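Local coordinates for protein alpha-Amylase (Thermotoga maritima, PDB 2B5D) that is a glycoside hydrolase family 57 protein named as an alpha-amylase, which joins a parallel-stranded, barrel-like domain to a helical C-terminal domain, at residues E425-M430 with L458-D463; I431-K436 with R447-M452; A161-G166 with Q190-Y195; M55-P60 with E126-Y131; H209-A214 with V232-R237. All coordinates share one frame; numbering follows the deposited sequence.

Contact 1 of 5, residues E425-M430 with L458-D463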
# COMPACT_ATOMS: atom_id res chain seq x y z
N GLU A 425 -24.29 0.44 15.69
CA GLU A 425 -24.96 1.74 15.76
C GLU A 425 -25.90 1.99 14.58
O GLU A 425 -27.00 2.53 14.75
CB GLU A 425 -23.95 2.89 15.83
CG GLU A 425 -23.28 3.04 17.15
CD GLU A 425 -24.26 3.32 18.26
OE1 GLU A 425 -25.31 4.01 18.00
OE2 GLU A 425 -23.99 2.82 19.39
N MET A 426 -25.48 1.61 13.38
CA MET A 426 -26.41 1.81 12.24
C MET A 426 -27.75 1.05 12.36
O MET A 426 -28.77 1.56 11.92
CB MET A 426 -25.76 1.48 10.89
CG MET A 426 -24.51 2.30 10.56
SD MET A 426 -23.41 1.43 9.42
CE MET A 426 -24.45 1.24 7.93
N ILE A 427 -27.72 -0.16 12.94
CA ILE A 427 -28.93 -1.02 13.01
C ILE A 427 -29.81 -0.42 14.08
O ILE A 427 -30.99 -0.23 13.82
CB ILE A 427 -28.60 -2.55 13.36
CG1 ILE A 427 -27.75 -3.21 12.26
CG2 ILE A 427 -29.88 -3.39 13.57
CD1 ILE A 427 -27.00 -4.40 12.73
N GLU A 428 -29.21 -0.16 15.25
CA GLU A 428 -29.85 0.48 16.40
C GLU A 428 -30.48 1.82 16.00
O GLU A 428 -31.63 2.08 16.35
CB GLU A 428 -28.87 0.66 17.59
CG GLU A 428 -28.53 -0.66 18.31
CD GLU A 428 -28.22 -0.51 19.85
OE1 GLU A 428 -28.35 -1.53 20.59
OE2 GLU A 428 -27.85 0.61 20.31
N ARG A 429 -29.75 2.65 15.25
CA ARG A 429 -30.29 3.93 14.82
C ARG A 429 -31.38 3.74 13.80
O ARG A 429 -32.36 4.46 13.81
CB ARG A 429 -29.22 4.86 14.21
CG ARG A 429 -28.61 5.83 15.19
CD ARG A 429 -27.12 5.56 15.40
NE ARG A 429 -26.28 6.12 14.33
CZ ARG A 429 -25.22 6.91 14.53
NH1 ARG A 429 -24.52 7.35 13.49
NH2 ARG A 429 -24.84 7.24 15.77
N MET A 430 -31.18 2.82 12.87
CA MET A 430 -32.17 2.58 11.80
C MET A 430 -33.55 2.19 12.35
O MET A 430 -34.59 2.52 11.75
CB MET A 430 -31.68 1.48 10.86
CG MET A 430 -32.58 1.25 9.66
SD MET A 430 -32.45 2.64 8.49
CE MET A 430 -34.09 2.86 7.86
N LEU A 458 -26.45 -2.89 2.04
CA LEU A 458 -25.28 -2.93 1.17
C LEU A 458 -24.01 -3.13 2.00
O LEU A 458 -23.21 -3.98 1.68
CB LEU A 458 -25.26 -1.67 0.33
CG LEU A 458 -25.57 -1.68 -1.18
CD1 LEU A 458 -26.10 -2.92 -1.82
CD2 LEU A 458 -26.26 -0.36 -1.71
N ALA A 459 -23.87 -2.41 3.10
CA ALA A 459 -22.79 -2.70 4.06
C ALA A 459 -22.77 -4.09 4.73
O ALA A 459 -21.74 -4.43 5.38
CB ALA A 459 -22.76 -1.63 5.18
N GLN A 460 -23.90 -4.83 4.67
CA GLN A 460 -24.04 -6.16 5.27
C GLN A 460 -23.62 -7.30 4.35
O GLN A 460 -23.38 -8.40 4.85
CB GLN A 460 -25.50 -6.42 5.74
CG GLN A 460 -25.91 -5.66 7.00
CD GLN A 460 -27.38 -5.87 7.40
OE1 GLN A 460 -28.30 -5.80 6.57
NE2 GLN A 460 -27.58 -6.21 8.65
N SER A 461 -23.61 -7.08 3.03
CA SER A 461 -23.15 -8.08 2.09
C SER A 461 -21.99 -8.92 2.65
O SER A 461 -20.97 -8.37 3.09
CB SER A 461 -22.70 -7.43 0.79
OG SER A 461 -23.73 -6.61 0.25
N SER A 462 -22.18 -10.25 2.64
CA SER A 462 -21.19 -11.20 3.20
C SER A 462 -19.93 -11.21 2.32
O SER A 462 -18.80 -11.33 2.81
CB SER A 462 -21.76 -12.61 3.30
OG SER A 462 -22.06 -13.05 1.98
N ASP A 463 -20.18 -11.14 1.02
CA ASP A 463 -19.21 -10.76 -0.00
C ASP A 463 -18.10 -9.78 0.43
O ASP A 463 -16.93 -10.03 0.10
CB ASP A 463 -19.95 -10.16 -1.21
CG ASP A 463 -21.13 -11.01 -1.63
OD1 ASP A 463 -20.90 -12.00 -2.34
OD2 ASP A 463 -22.27 -10.70 -1.23
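Segment 425-430 of helix 418-436 faces the loop segment 458-463 at long range, Met-426 CA lying 10.0 Å from Ala-459 CA and Ile-427 CA 10.5 Å from Gln-460 CA, so side chains alone close the gap. A type I turn runs from Leu-458 to Ser-461, placed where helix 443-458 runs out. Met-426 makes the apolar half of the contact: its thioether chain is extended at chi2 and folds at chi3 (62°), which leaves the terminal CE methyl 4.3 Å from Ala-459 CB, whose bond from CA points toward the helix. One residue on, Ile-427 reaches with CD1 to Gln-460 NE2 at 4.5 Å, methyl against amide nitrogen, a van der Waals neighbour and nothing stronger. That nitrogen is buried without a hydrogen-bonding partner in the model, whereas Gln-460 OE1 accepts from Gln-162 NE2 on helix 156-174, which anchors one end of the amide. Both helix residues also lean on Leu-456, and Met-426 touches Ile-485 and Phe-488 of helix 473-496. Ile-427 and Gln-460 both pack on Val-158. With just 83 Å² buried, this is a sparse contact where the C-terminal helical bundle meets helix 156-174 of the family 57 domain.

Contact 2 of 5, residues I431-K436 with R447-M452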
# COMPACT_ATOMS: atom_id res chain seq x y z
N ILE A 431 -33.54 1.49 13.50
CA ILE A 431 -34.74 0.93 14.10
C ILE A 431 -35.49 2.05 14.80
O ILE A 431 -36.66 2.26 14.52
CB ILE A 431 -34.44 -0.25 15.07
CG1 ILE A 431 -34.04 -1.51 14.30
CG2 ILE A 431 -35.67 -0.60 15.87
CD1 ILE A 431 -33.16 -2.44 15.09
N ASP A 432 -34.79 2.77 15.69
CA ASP A 432 -35.25 4.05 16.25
C ASP A 432 -35.94 4.94 15.25
O ASP A 432 -37.08 5.29 15.43
CB ASP A 432 -34.08 4.82 16.82
CG ASP A 432 -33.56 4.22 18.08
OD1 ASP A 432 -34.00 3.11 18.42
OD2 ASP A 432 -32.70 4.83 18.74
N LEU A 433 -35.25 5.30 14.18
CA LEU A 433 -35.84 6.23 13.25
C LEU A 433 -37.03 5.67 12.48
O LEU A 433 -37.92 6.42 12.03
CB LEU A 433 -34.75 6.75 12.30
CG LEU A 433 -33.47 7.40 12.89
CD1 LEU A 433 -32.53 7.78 11.78
CD2 LEU A 433 -33.79 8.62 13.71
N SER A 434 -37.05 4.35 12.27
CA SER A 434 -38.14 3.78 11.49
C SER A 434 -39.43 3.81 12.32
O SER A 434 -40.51 3.95 11.77
CB SER A 434 -37.84 2.34 11.02
OG SER A 434 -37.76 1.50 12.16
N LYS A 435 -39.28 3.66 13.63
CA LYS A 435 -40.38 3.72 14.57
C LYS A 435 -40.80 5.19 14.76
O LYS A 435 -41.98 5.53 14.60
CB LYS A 435 -39.98 3.12 15.93
CG LYS A 435 -39.95 1.58 15.97
CD LYS A 435 -39.41 1.06 17.30
CE LYS A 435 -39.26 -0.46 17.30
NZ LYS A 435 -38.31 -0.92 18.42
N LYS A 436 -39.83 6.06 15.07
CA LYS A 436 -40.05 7.51 15.13
C LYS A 436 -40.79 8.09 13.91
O LYS A 436 -41.69 8.92 14.07
CB LYS A 436 -38.73 8.23 15.42
CG LYS A 436 -38.84 9.75 15.54
CD LYS A 436 -37.50 10.36 15.97
CE LYS A 436 -37.63 11.88 16.22
NZ LYS A 436 -37.36 12.71 15.00
N ARG A 447 -37.76 8.99 1.50
CA ARG A 447 -36.62 8.80 0.60
C ARG A 447 -35.27 8.66 1.35
O ARG A 447 -34.43 7.80 1.01
CB ARG A 447 -36.59 9.90 -0.43
CG ARG A 447 -37.61 9.69 -1.53
CD ARG A 447 -37.65 10.92 -2.48
NE ARG A 447 -36.37 11.13 -3.16
CZ ARG A 447 -35.86 12.32 -3.49
NH1 ARG A 447 -36.51 13.43 -3.19
NH2 ARG A 447 -34.69 12.38 -4.10
N VAL A 448 -35.10 9.45 2.41
CA VAL A 448 -33.85 9.44 3.16
C VAL A 448 -33.73 8.15 3.96
O VAL A 448 -32.66 7.50 4.01
CB VAL A 448 -33.76 10.69 4.07
CG1 VAL A 448 -32.68 10.59 5.13
CG2 VAL A 448 -33.55 11.97 3.19
N LEU A 449 -34.82 7.78 4.62
CA LEU A 449 -34.85 6.60 5.43
C LEU A 449 -34.73 5.35 4.55
O LEU A 449 -34.02 4.40 4.90
CB LEU A 449 -36.10 6.62 6.30
CG LEU A 449 -35.95 7.53 7.53
CD1 LEU A 449 -37.28 7.65 8.30
CD2 LEU A 449 -34.82 7.12 8.48
N ASN A 450 -35.39 5.36 3.40
CA ASN A 450 -35.27 4.29 2.44
C ASN A 450 -33.83 4.07 1.91
O ASN A 450 -33.42 2.94 1.67
CB ASN A 450 -36.18 4.56 1.25
CG ASN A 450 -37.65 4.26 1.52
OD1 ASN A 450 -38.49 4.46 0.64
ND2 ASN A 450 -37.97 3.79 2.72
N GLN A 451 -33.08 5.15 1.70
CA GLN A 451 -31.69 5.04 1.24
C GLN A 451 -30.79 4.66 2.40
O GLN A 451 -29.85 3.88 2.24
CB GLN A 451 -31.21 6.34 0.54
CG GLN A 451 -29.94 6.17 -0.31
CD GLN A 451 -30.18 5.29 -1.51
OE1 GLN A 451 -31.25 5.35 -2.12
NE2 GLN A 451 -29.18 4.48 -1.87
N MET A 452 -31.09 5.14 3.59
CA MET A 452 -30.34 4.62 4.72
C MET A 452 -30.39 3.08 4.82
O MET A 452 -29.36 2.43 5.03
CB MET A 452 -30.77 5.28 6.02
CG MET A 452 -30.26 6.70 6.11
SD MET A 452 -31.09 7.65 7.41
CE MET A 452 -30.26 7.06 8.91
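Two consecutive helices of the C-terminal helical domain, 418-436 and 443-458, meet here near their connecting loop as a helical hairpin, and Leu-433 is the residue that bridges them. Its CB lies 3.8 Å from Leu-449 CD2, while its CD1 goes on to Met-452 CE at 3.7 Å and stands 4.1 Å from Leu-449 CD2. One leucine therefore touches two residues that are three apart on the facing helix, and it crosses both side chains at about a right angle. A kink at the last torsion of Met-452 (chi3 78°) swings CE to the Leu-433 branch. Leu-449 CD1 approaches the backbone instead, 4.0 Å from Leu-433 O. On the hairpin's first helix, Ser-434 OG donates to Ile-431 O at 2.7 Å, a carbonyl that also accepts from Lys-435 N, so the hydroxyl is turned back onto its own helix. Helix 473-496 closes the apolar cluster, Tyr-492 touching Leu-433 and Phe-488 and Leu-491 touching Met-452; this layering of a hairpin against a third helix is that of a helical bundle.

Contact 3 of 5, residues A161-G166 with Q190-Y195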
# COMPACT_ATOMS: atom_id res chain seq x y z
N ALA A 161 -36.00 -8.26 8.21
CA ALA A 161 -36.01 -7.32 7.08
C ALA A 161 -35.15 -7.79 5.94
O ALA A 161 -35.59 -7.73 4.74
CB ALA A 161 -35.53 -5.94 7.55
N GLN A 162 -33.93 -8.27 6.24
CA GLN A 162 -33.20 -9.05 5.20
C GLN A 162 -34.06 -10.07 4.49
O GLN A 162 -34.10 -10.10 3.25
CB GLN A 162 -31.94 -9.72 5.75
CG GLN A 162 -30.76 -8.79 5.88
CD GLN A 162 -30.01 -8.57 4.57
OE1 GLN A 162 -29.93 -9.48 3.72
NE2 GLN A 162 -29.41 -7.34 4.42
N ILE A 163 -34.78 -10.89 5.25
CA ILE A 163 -35.68 -11.92 4.61
C ILE A 163 -36.82 -11.33 3.81
O ILE A 163 -37.02 -11.70 2.62
CB ILE A 163 -36.28 -12.88 5.70
CG1 ILE A 163 -35.15 -13.77 6.27
CG2 ILE A 163 -37.41 -13.73 5.11
CD1 ILE A 163 -35.29 -14.03 7.73
N THR A 164 -37.61 -10.42 4.46
CA THR A 164 -38.77 -9.85 3.79
C THR A 164 -38.46 -9.10 2.55
O THR A 164 -39.22 -9.17 1.55
CB THR A 164 -39.56 -8.85 4.74
OG1 THR A 164 -40.00 -9.56 5.90
CG2 THR A 164 -40.73 -8.28 4.05
N VAL A 165 -37.38 -8.31 2.60
CA VAL A 165 -36.98 -7.57 1.42
C VAL A 165 -36.62 -8.48 0.24
O VAL A 165 -37.07 -8.24 -0.88
CB VAL A 165 -35.93 -6.46 1.75
CG1 VAL A 165 -35.42 -5.78 0.46
CG2 VAL A 165 -36.58 -5.39 2.67
N GLY A 166 -35.88 -9.56 0.51
CA GLY A 166 -35.64 -10.58 -0.50
C GLY A 166 -36.90 -11.17 -1.08
O GLY A 166 -37.05 -11.29 -2.32
N GLN A 190 -30.72 -21.07 15.52
CA GLN A 190 -31.97 -21.61 16.02
C GLN A 190 -33.03 -20.54 16.27
O GLN A 190 -32.78 -19.55 16.96
CB GLN A 190 -31.70 -22.39 17.29
CG GLN A 190 -31.56 -23.82 17.04
CD GLN A 190 -31.57 -24.56 18.32
OE1 GLN A 190 -32.28 -25.55 18.45
NE2 GLN A 190 -30.80 -24.08 19.31
N GLY A 191 -34.18 -20.70 15.66
CA GLY A 191 -35.18 -19.66 15.78
C GLY A 191 -35.44 -19.00 14.46
O GLY A 191 -36.53 -18.47 14.23
N LEU A 192 -34.46 -19.05 13.55
CA LEU A 192 -34.56 -18.38 12.24
C LEU A 192 -35.66 -18.96 11.40
O LEU A 192 -36.13 -18.35 10.48
CB LEU A 192 -33.23 -18.55 11.44
CG LEU A 192 -32.58 -17.48 10.56
CD1 LEU A 192 -31.72 -18.02 9.41
CD2 LEU A 192 -33.45 -16.38 10.09
N ASP A 193 -35.99 -20.23 11.62
CA ASP A 193 -37.13 -20.89 10.89
C ASP A 193 -38.47 -20.17 11.18
O ASP A 193 -39.35 -20.01 10.28
CB ASP A 193 -37.22 -22.36 11.30
CG ASP A 193 -37.17 -22.56 12.82
OD1 ASP A 193 -37.96 -23.30 13.40
OD2 ASP A 193 -36.34 -21.97 13.48
N LEU A 194 -38.63 -19.71 12.40
CA LEU A 194 -39.82 -18.87 12.75
C LEU A 194 -40.09 -17.67 11.80
O LEU A 194 -41.19 -17.54 11.24
CB LEU A 194 -39.68 -18.41 14.17
CG LEU A 194 -40.06 -19.38 15.28
CD1 LEU A 194 -40.80 -20.65 14.93
CD2 LEU A 194 -39.00 -19.53 16.35
N TYR A 195 -39.02 -16.88 11.52
CA TYR A 195 -39.09 -15.71 10.63
C TYR A 195 -39.36 -16.13 9.23
O TYR A 195 -39.97 -15.39 8.45
CB TYR A 195 -37.81 -14.85 10.71
CG TYR A 195 -37.66 -14.15 12.03
CD1 TYR A 195 -36.60 -14.46 12.88
CD2 TYR A 195 -38.60 -13.19 12.47
CE1 TYR A 195 -36.49 -13.86 14.14
CE2 TYR A 195 -38.45 -12.55 13.74
CZ TYR A 195 -37.43 -12.89 14.54
OH TYR A 195 -37.29 -12.30 15.78
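Ile-163 CD1 is the tight point of this contact: the one methyl stands 3.8 Å from Leu-192 CD2 and 4.0 Å from Tyr-195 CB, two residues three apart in segment 190-195. CG1 of Ile-163 lies opposite the carbonyl carbon (chi1 -68°), which sends the longer branch across from helix 156-174. Leu-192 meets it obliquely; Tyr-195 is crossed at about a right angle and offers its CB, while the end of its side chain leads away from 161-166. That side chain also touches Pro-156 and Asn-160 of the same helix 156-174. The backbones remain apart, with Ile-163 CA and Tyr-195 CA 7.9 Å from each other. The loose side lies at the other end of 190-195. Gln-190 is exposed, and Gly-191 adopts a positive phi of 114° just before Leu-192, its N making a weak bond to Asp-193 OD2 at 3.3 Å. Because the cross-segment contacts are all carbon to carbon, they hold through dispersion and burial and impose little direction; the directional bonds, such as Thr-164 OG1 with Asn-199 ND2, run beside them.

Contact 4 of 5, residues M55-P60 with E126-Y131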
# COMPACT_ATOMS: atom_id res chain seq x y z
N MET A 55 -32.57 -23.60 -8.25
CA MET A 55 -31.52 -22.60 -8.16
C MET A 55 -32.00 -21.37 -7.39
O MET A 55 -33.17 -21.12 -7.30
CB MET A 55 -31.00 -22.20 -9.56
CG MET A 55 -32.01 -21.48 -10.40
SD MET A 55 -31.46 -21.08 -12.08
CE MET A 55 -30.16 -19.85 -11.80
N SER A 56 -31.06 -20.65 -6.81
CA SER A 56 -31.27 -19.32 -6.27
C SER A 56 -30.89 -18.34 -7.36
O SER A 56 -29.98 -18.61 -8.17
CB SER A 56 -30.33 -19.09 -5.08
OG SER A 56 -28.98 -19.06 -5.52
N ILE A 57 -31.63 -17.23 -7.42
CA ILE A 57 -31.17 -16.03 -8.08
C ILE A 57 -31.35 -14.96 -7.03
O ILE A 57 -32.50 -14.60 -6.70
CB ILE A 57 -31.95 -15.73 -9.36
CG1 ILE A 57 -31.94 -16.98 -10.25
CG2 ILE A 57 -31.31 -14.52 -10.09
CD1 ILE A 57 -32.63 -16.81 -11.59
N THR A 58 -30.23 -14.51 -6.46
CA THR A 58 -30.30 -13.66 -5.27
C THR A 58 -30.87 -12.30 -5.66
O THR A 58 -30.90 -11.95 -6.86
CB THR A 58 -28.97 -13.55 -4.57
OG1 THR A 58 -28.08 -12.80 -5.42
CG2 THR A 58 -28.41 -14.97 -4.31
N PRO A 59 -31.45 -11.57 -4.68
CA PRO A 59 -31.98 -10.27 -5.05
C PRO A 59 -30.93 -9.28 -5.64
O PRO A 59 -31.27 -8.60 -6.60
CB PRO A 59 -32.64 -9.75 -3.75
CG PRO A 59 -32.91 -10.95 -2.93
CD PRO A 59 -31.72 -11.91 -3.27
N PRO A 60 -29.67 -9.21 -5.09
CA PRO A 60 -28.69 -8.32 -5.76
C PRO A 60 -28.51 -8.65 -7.25
O PRO A 60 -28.52 -7.74 -8.08
CB PRO A 60 -27.40 -8.58 -4.98
CG PRO A 60 -27.91 -8.96 -3.58
CD PRO A 60 -29.06 -9.87 -3.91
N GLU A 126 -36.58 -13.08 -17.56
CA GLU A 126 -37.75 -13.52 -18.30
C GLU A 126 -37.55 -14.97 -18.76
O GLU A 126 -38.50 -15.76 -18.72
CB GLU A 126 -37.97 -12.55 -19.47
CG GLU A 126 -39.12 -12.89 -20.42
CD GLU A 126 -39.32 -11.81 -21.50
OE1 GLU A 126 -38.90 -12.04 -22.68
OE2 GLU A 126 -39.88 -10.71 -21.18
N GLY A 127 -36.34 -15.32 -19.17
CA GLY A 127 -36.00 -16.69 -19.54
C GLY A 127 -36.05 -17.66 -18.36
O GLY A 127 -36.59 -18.75 -18.45
N PHE A 128 -35.48 -17.27 -17.24
CA PHE A 128 -35.53 -18.09 -16.05
C PHE A 128 -36.96 -18.25 -15.52
O PHE A 128 -37.33 -19.31 -15.00
CB PHE A 128 -34.58 -17.55 -14.97
CG PHE A 128 -33.14 -17.82 -15.27
CD1 PHE A 128 -32.32 -16.82 -15.83
CD2 PHE A 128 -32.60 -19.09 -15.03
CE1 PHE A 128 -30.96 -17.08 -16.12
CE2 PHE A 128 -31.25 -19.35 -15.31
CZ PHE A 128 -30.43 -18.35 -15.86
N LYS A 129 -37.75 -17.18 -15.66
CA LYS A 129 -39.13 -17.16 -15.20
C LYS A 129 -39.94 -18.19 -15.98
O LYS A 129 -40.77 -18.91 -15.42
CB LYS A 129 -39.70 -15.75 -15.38
CG LYS A 129 -41.11 -15.56 -14.92
CD LYS A 129 -41.59 -14.14 -15.26
CE LYS A 129 -43.01 -13.91 -14.77
NZ LYS A 129 -43.68 -12.82 -15.52
N LYS A 130 -39.63 -18.28 -17.28
CA LYS A 130 -40.35 -19.13 -18.21
C LYS A 130 -40.09 -20.61 -17.94
O LYS A 130 -40.97 -21.45 -18.12
CB LYS A 130 -39.99 -18.72 -19.64
CG LYS A 130 -40.30 -19.71 -20.72
CD LYS A 130 -39.91 -19.17 -22.08
CE LYS A 130 -39.12 -20.19 -22.87
NZ LYS A 130 -37.67 -19.96 -22.68
N TYR A 131 -38.89 -20.93 -17.48
CA TYR A 131 -38.63 -22.30 -17.10
C TYR A 131 -39.21 -22.65 -15.73
O TYR A 131 -39.56 -23.81 -15.50
CB TYR A 131 -37.15 -22.67 -17.29
CG TYR A 131 -36.76 -22.67 -18.76
CD1 TYR A 131 -37.16 -23.70 -19.62
CD2 TYR A 131 -36.02 -21.63 -19.30
CE1 TYR A 131 -36.82 -23.69 -20.97
CE2 TYR A 131 -35.68 -21.61 -20.66
CZ TYR A 131 -36.09 -22.64 -21.49
OH TYR A 131 -35.74 -22.60 -22.83
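Chi1 of Met-55 is 66°, setting CG between the backbone N and the carbonyl carbon, and a bend at chi3 then lays both SD and CE along one side of the Phe-128 ring. Ile-57 instead sets CG1 anti to its carbonyl carbon and is extended at chi2, so that CD1 is carried forward from the strand. Two residues apart on strand 53-57, both set their CB toward the helix, with Phe-128 of helix 125-134 meeting them both. Ile-57 CD1 sits over a ring face, 4.3 Å from the centroid of the Phe-128 ring and 26° off its normal, a CH-pi contact displaced toward the stem: its nearest ring atom is Phe-128 CG at 3.9 Å. Met-55 SD approaches obliquely, 3.7 Å from Phe-128 CE2, with 58° between the sulfur direction and the normal. This is a Met-aromatic contact, and Met-55 CE adds a methyl 3.7 Å from the same Phe-128 CE2. Helix 27-47 packs on Phe-128 as well, through Tyr-38, Leu-42 and Phe-45. The strand itself runs between parallel neighbours 3-11 and 137-142, and Phe-128 fills the layer between strand 53-57 and helix 27-47, reaching in from helix 125-134.

Contact 5 of 5, residues H209-A214 with V232-R237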
# COMPACT_ATOMS: atom_id res chain seq x y z
N HIS A 209 -24.05 -30.39 9.02
CA HIS A 209 -23.88 -30.27 10.48
C HIS A 209 -25.23 -29.85 11.22
O HIS A 209 -25.40 -30.06 12.45
CB HIS A 209 -22.81 -29.22 10.72
CG HIS A 209 -22.43 -29.06 12.15
ND1 HIS A 209 -22.90 -28.02 12.93
CD2 HIS A 209 -21.61 -29.79 12.94
CE1 HIS A 209 -22.39 -28.13 14.15
NE2 HIS A 209 -21.60 -29.19 14.18
N ALA A 210 -26.13 -29.23 10.47
CA ALA A 210 -27.43 -28.85 11.02
C ALA A 210 -28.24 -30.08 11.45
O ALA A 210 -29.06 -29.98 12.38
CB ALA A 210 -28.25 -27.99 10.00
N PHE A 211 -28.05 -31.21 10.76
CA PHE A 211 -28.72 -32.47 11.12
C PHE A 211 -27.85 -33.27 12.07
O PHE A 211 -28.37 -33.87 13.03
CB PHE A 211 -29.01 -33.35 9.92
CG PHE A 211 -30.13 -32.86 9.00
CD1 PHE A 211 -30.77 -33.76 8.14
CD2 PHE A 211 -30.58 -31.54 9.02
CE1 PHE A 211 -31.80 -33.35 7.27
CE2 PHE A 211 -31.58 -31.10 8.15
CZ PHE A 211 -32.20 -32.01 7.28
N TRP A 212 -26.53 -33.31 11.82
CA TRP A 212 -25.64 -34.15 12.62
C TRP A 212 -25.58 -33.69 14.02
O TRP A 212 -25.33 -34.45 14.95
CB TRP A 212 -24.20 -34.20 12.06
CG TRP A 212 -24.11 -34.85 10.71
CD1 TRP A 212 -24.96 -35.80 10.20
CD2 TRP A 212 -23.11 -34.63 9.71
NE1 TRP A 212 -24.57 -36.14 8.92
CE2 TRP A 212 -23.43 -35.45 8.61
CE3 TRP A 212 -21.97 -33.83 9.65
CZ2 TRP A 212 -22.64 -35.50 7.46
CZ3 TRP A 212 -21.18 -33.87 8.48
CH2 TRP A 212 -21.53 -34.70 7.41
N PHE A 213 -25.72 -32.39 14.19
CA PHE A 213 -25.49 -31.84 15.50
C PHE A 213 -26.80 -31.43 16.23
O PHE A 213 -26.74 -30.89 17.33
CB PHE A 213 -24.48 -30.70 15.39
CG PHE A 213 -23.50 -30.71 16.50
CD1 PHE A 213 -22.56 -31.71 16.58
CD2 PHE A 213 -23.58 -29.76 17.51
CE1 PHE A 213 -21.67 -31.76 17.65
CE2 PHE A 213 -22.67 -29.77 18.58
CZ PHE A 213 -21.72 -30.78 18.66
N ALA A 214 -27.95 -31.71 15.62
CA ALA A 214 -29.27 -31.62 16.23
C ALA A 214 -29.39 -32.47 17.53
O ALA A 214 -28.60 -33.41 17.76
CB ALA A 214 -30.31 -32.03 15.22
N VAL A 232 -41.68 -25.56 8.53
CA VAL A 232 -40.74 -25.19 7.44
C VAL A 232 -39.83 -26.41 7.14
O VAL A 232 -39.26 -27.03 8.06
CB VAL A 232 -39.94 -23.82 7.71
CG1 VAL A 232 -39.15 -23.43 6.47
CG2 VAL A 232 -40.90 -22.66 8.02
N PHE A 233 -39.80 -26.81 5.89
CA PHE A 233 -38.95 -27.93 5.45
C PHE A 233 -37.45 -27.52 5.28
O PHE A 233 -37.18 -26.48 4.69
CB PHE A 233 -39.47 -28.45 4.11
CG PHE A 233 -40.75 -29.20 4.21
CD1 PHE A 233 -41.95 -28.64 3.77
CD2 PHE A 233 -40.76 -30.51 4.73
CE1 PHE A 233 -43.17 -29.39 3.83
CE2 PHE A 233 -41.97 -31.24 4.83
CZ PHE A 233 -43.18 -30.66 4.37
N ALA A 234 -36.52 -28.28 5.86
CA ALA A 234 -35.09 -28.08 5.65
C ALA A 234 -34.45 -29.28 4.87
O ALA A 234 -34.67 -30.44 5.23
CB ALA A 234 -34.39 -27.90 6.98
N PHE A 235 -33.64 -28.99 3.85
CA PHE A 235 -32.93 -29.96 3.00
C PHE A 235 -31.45 -29.90 3.34
O PHE A 235 -30.88 -28.84 3.23
CB PHE A 235 -33.08 -29.57 1.55
CG PHE A 235 -34.44 -29.87 0.96
CD1 PHE A 235 -35.46 -28.91 0.96
CD2 PHE A 235 -34.70 -31.09 0.40
CE1 PHE A 235 -36.71 -29.19 0.37
CE2 PHE A 235 -35.95 -31.39 -0.17
CZ PHE A 235 -36.95 -30.43 -0.22
N ALA A 236 -30.84 -30.97 3.82
CA ALA A 236 -29.43 -30.92 4.18
C ALA A 236 -28.55 -31.44 3.03
O ALA A 236 -28.85 -32.44 2.35
CB ALA A 236 -29.12 -31.61 5.50
N ARG A 237 -27.50 -30.67 2.79
CA ARG A 237 -26.37 -31.02 1.87
C ARG A 237 -25.90 -32.47 2.00
O ARG A 237 -25.54 -32.90 3.10
CB ARG A 237 -25.18 -30.13 2.27
CG ARG A 237 -24.52 -29.49 1.17
CD ARG A 237 -23.37 -28.70 1.70
NE ARG A 237 -22.17 -29.52 1.92
CZ ARG A 237 -21.70 -29.73 3.12
NH1 ARG A 237 -20.63 -30.48 3.35
NH2 ARG A 237 -22.37 -29.18 4.12
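Phe-211 lies flat beneath a methyl group from the mostly parallel sheet of the glycosyl hydrolase family 57 domain, where the short helix 209-212 packs against strand 233-236. Ala-236 CB stands almost directly above the ring: it is 3.5 Å from the centroid of the Phe-211 ring and 6° off the normal, close to an ideal CH-pi geometry. All six ring carbons are consequently nearly equidistant from that methyl, from Phe-211 CZ at 3.6 Å to Phe-211 CG at 3.9 Å. The ring reaches this place with CG opposite the carbonyl carbon (chi1 -72°), pointing from the helix to the strand. Ala-234, two residues back and on the same strand face, meets the ring differently. Its CB is a looser neighbour, 4.4 Å from Phe-211 CE2. Phe-235, between them, has its CB on the opposite face of the strand, and its side chain touches helix 382-388. Val-206, Pro-218 and Ile-226 also touch Phe-211, and the helix stands near a subunit boundary, with Phe-213 making a cation-pi contact to Lys-326 of the second subunit. At the far rim of the ring, Ala-234 O lies in the ring plane, 3.6 Å from Phe-211 CZ, at the hydrogen-bearing edge.

Contacts 3, 4 and 5 belong to the family 57 domain, and contacts 1 and 2 to the helical C-terminal part. Contact 2 is nested within the chain loop that contact 1 closes; both draw on helix 418-436, and Met-430 CE of the first lies 3.3 Å from Leu-449 O of the second, in packing contact. Between contacts 1 and 3 the two parts are linked by Gln-460 OE1 and Gln-162 NE2, 2.9 Å apart, a probable hydrogen bond. Contact 3 in turn packs on both others of its domain, through Gly-166 CA to Pro-59 CG (3.7 Å) and Asp-193 O to Val-232 CG2 (3.8 Å). Contacts 4 and 5 share one sheet, yet their centres are about 25 Å apart.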